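Probable adhesion protein (Pseudomonas aeruginosa PAO1, PDB 6RU4) probably serves as the periplasmic solute-binding protein of a metal transporter, binding ferrous iron and manganese through a cluster of histidines. Local coordinates at residues 91-96 and 106-111. Sequence-based numbering, arbitrary orientation.
Sequences VPLLAA and KVVNPH. With MN (manganese (II) ion), chain E.
N109 lays its side chain, from CB to the amide nitrogen, against the methyl of A96. Its ND2 lies 3.5 Å from A96 CB, and its own CB is 3.8 Å from the same methyl. On the backbone side, N109 N donates a nearly straight bond to L94 O (3.0 Å, 169° at the hydrogen). The donor is tilted 31° from the carbonyl plane of L94. V108 CA adds a weaker CH contact to the same oxygen. Next to N109, V108 CG1 packs against L93 CD1 at 3.8 Å, and the two side chains cross at about a right angle. K106 runs its bent chain past A95 O, with CG nearest.

Both segments belong to the long loop between strand 84-86 and helix 117-133, in a protein of the bacterial solute-binding protein 9 family. The loop folds back on itself and brings H111 to the manganese site. N109 forms an Asx turn there: its OD1 accepts from H111 N and also from H111 ND1. CG stands anti to the backbone N (chi1 -168°), beside the carbonyl carbon, which carries the amide toward the following residues, where OD1 meets both donors. The ND1 bond is the shorter, at 2.7 Å. It meets the amide oxygen almost head-on and lies close to the plane of the imidazole ring, whereas H111 N sits above the amide plane. The ND1 bond and the metal bond at NE2, 2.3 Å long, together fix the rotation of the ring; the bond from H111 N holds the backbone of the turn. N109 is thus a second-shell residue, and its amide oxygen would probably make the imidazole a stronger ligand. H41, H66, H177, H199 and H250 complete the metal site. Y182 OH hydrogen-bonds to both L94 N and N109 O, tying the two segments to helix 181-184.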
loop_
_atom_site.group_PDB
_atom_site.type_symbol
_atom_site.label_atom_id
_atom_site.label_comp_id
_atom_site.label_asym_id
_atom_site.label_seq_id
_atom_site.Cartn_x
_atom_site.Cartn_y
_atom_site.Cartn_z
ATOM N N VAL A 91 -12.534 0.112 -6.514
ATOM C CA VAL A 91 -12.200 0.390 -5.114
ATOM C C VAL A 91 -12.701 1.807 -4.740
ATOM O O VAL A 91 -12.315 2.773 -5.413
ATOM C CB VAL A 91 -10.675 0.199 -4.796
ATOM C CG1 VAL A 91 -10.338 0.601 -3.362
ATOM C CG2 VAL A 91 -10.216 -1.226 -5.053
ATOM N N PRO A 92 -13.542 1.962 -3.680
ATOM C CA PRO A 92 -13.918 3.322 -3.244
ATOM C C PRO A 92 -12.690 3.979 -2.584
ATOM O O PRO A 92 -12.097 3.427 -1.648
ATOM C CB PRO A 92 -15.063 3.087 -2.236
ATOM C CG PRO A 92 -15.285 1.597 -2.187
ATOM C CD PRO A 92 -14.077 0.936 -2.758
ATOM N N LEU A 93 -12.265 5.120 -3.126
ATOM C CA LEU A 93 -11.063 5.803 -2.668
ATOM C C LEU A 93 -11.308 6.821 -1.569
ATOM O O LEU A 93 -12.356 7.465 -1.547
ATOM C CB LEU A 93 -10.340 6.454 -3.870
ATOM C CG LEU A 93 -10.121 5.582 -5.117
ATOM C CD1 LEU A 93 -9.817 6.419 -6.321
ATOM C CD2 LEU A 93 -9.020 4.578 -4.899
ATOM N N LEU A 94 -10.345 6.947 -0.638
ATOM C CA LEU A 94 -10.372 7.940 0.437
ATOM C C LEU A 94 -9.672 9.173 -0.130
ATOM O O LEU A 94 -8.815 9.025 -1.005
ATOM C CB LEU A 94 -9.634 7.440 1.707
ATOM C CG LEU A 94 -10.278 6.292 2.516
ATOM C CD1 LEU A 94 -9.382 5.832 3.659
ATOM C CD2 LEU A 94 -11.643 6.679 3.063
ATOM N N ALA A 95 -10.056 10.379 0.304
ATOM C CA ALA A 95 -9.447 11.605 -0.207
ATOM C C ALA A 95 -8.435 12.219 0.777
ATOM O O ALA A 95 -8.431 13.441 0.963
ATOM C CB ALA A 95 -10.526 12.609 -0.589
ATOM N N ALA A 96 -7.544 11.379 1.366
ATOM C CA ALA A 96 -6.537 11.803 2.356
ATOM C C ALA A 96 -5.502 12.823 1.816
ATOM O O ALA A 96 -4.619 12.452 1.035
ATOM C CB ALA A 96 -5.844 10.585 2.985
ATOM N N LYS A 106 -6.734 18.911 -2.621
ATOM C CA LYS A 106 -7.243 17.637 -2.084
ATOM C C LYS A 106 -7.260 16.573 -3.190
ATOM O O LYS A 106 -7.946 16.719 -4.211
ATOM C CB LYS A 106 -8.608 17.773 -1.361
ATOM C CG LYS A 106 -8.963 16.558 -0.478
ATOM C CD LYS A 106 -9.826 16.920 0.748
ATOM C CE LYS A 106 -9.025 17.309 1.975
ATOM N NZ LYS A 106 -9.531 16.641 3.206
ATOM N N VAL A 107 -6.455 15.523 -2.976
ATOM C CA VAL A 107 -6.254 14.397 -3.888
ATOM C C VAL A 107 -6.728 13.080 -3.264
ATOM O O VAL A 107 -7.302 13.079 -2.177
ATOM C CB VAL A 107 -4.762 14.292 -4.325
ATOM C CG1 VAL A 107 -4.307 15.539 -5.080
ATOM C CG2 VAL A 107 -3.854 13.997 -3.138
ATOM N N VAL A 108 -6.425 11.960 -3.940
ATOM C CA VAL A 108 -6.768 10.623 -3.480
ATOM C C VAL A 108 -5.574 9.909 -2.819
ATOM O O VAL A 108 -4.435 10.034 -3.285
ATOM C CB VAL A 108 -7.406 9.816 -4.646
ATOM C CG1 VAL A 108 -7.091 8.320 -4.571
ATOM C CG2 VAL A 108 -8.913 10.056 -4.695
ATOM N N ASN A 109 -5.863 9.151 -1.735
ATOM C CA ASN A 109 -4.913 8.303 -1.033
ATOM C C ASN A 109 -4.700 7.050 -1.918
ATOM O O ASN A 109 -5.657 6.294 -2.129
ATOM C CB ASN A 109 -5.449 7.900 0.350
ATOM C CG ASN A 109 -4.392 7.263 1.240
ATOM O OD1 ASN A 109 -3.408 6.709 0.768
ATOM N ND2 ASN A 109 -4.558 7.318 2.549
ATOM N N PRO A 110 -3.477 6.806 -2.459
ATOM C CA PRO A 110 -3.292 5.651 -3.353
ATOM C C PRO A 110 -3.006 4.311 -2.689
ATOM O O PRO A 110 -2.845 3.319 -3.391
ATOM C CB PRO A 110 -2.114 6.085 -4.239
ATOM C CG PRO A 110 -1.659 7.452 -3.713
ATOM C CD PRO A 110 -2.235 7.600 -2.365
ATOM N N HIS A 111 -2.955 4.262 -1.361
ATOM C CA HIS A 111 -2.595 3.076 -0.573
ATOM C C HIS A 111 -3.721 2.133 -0.290
ATOM O O HIS A 111 -3.828 1.612 0.826
ATOM C CB HIS A 111 -1.927 3.503 0.738
ATOM C CG HIS A 111 -0.766 4.419 0.519
ATOM N ND1 HIS A 111 -0.948 5.767 0.275
ATOM C CD2 HIS A 111 0.550 4.135 0.469
ATOM C CE1 HIS A 111 0.255 6.271 0.153
ATOM N NE2 HIS A 111 1.196 5.324 0.288
HETATM MN MN MN E . 3.414 5.587 -0.063
#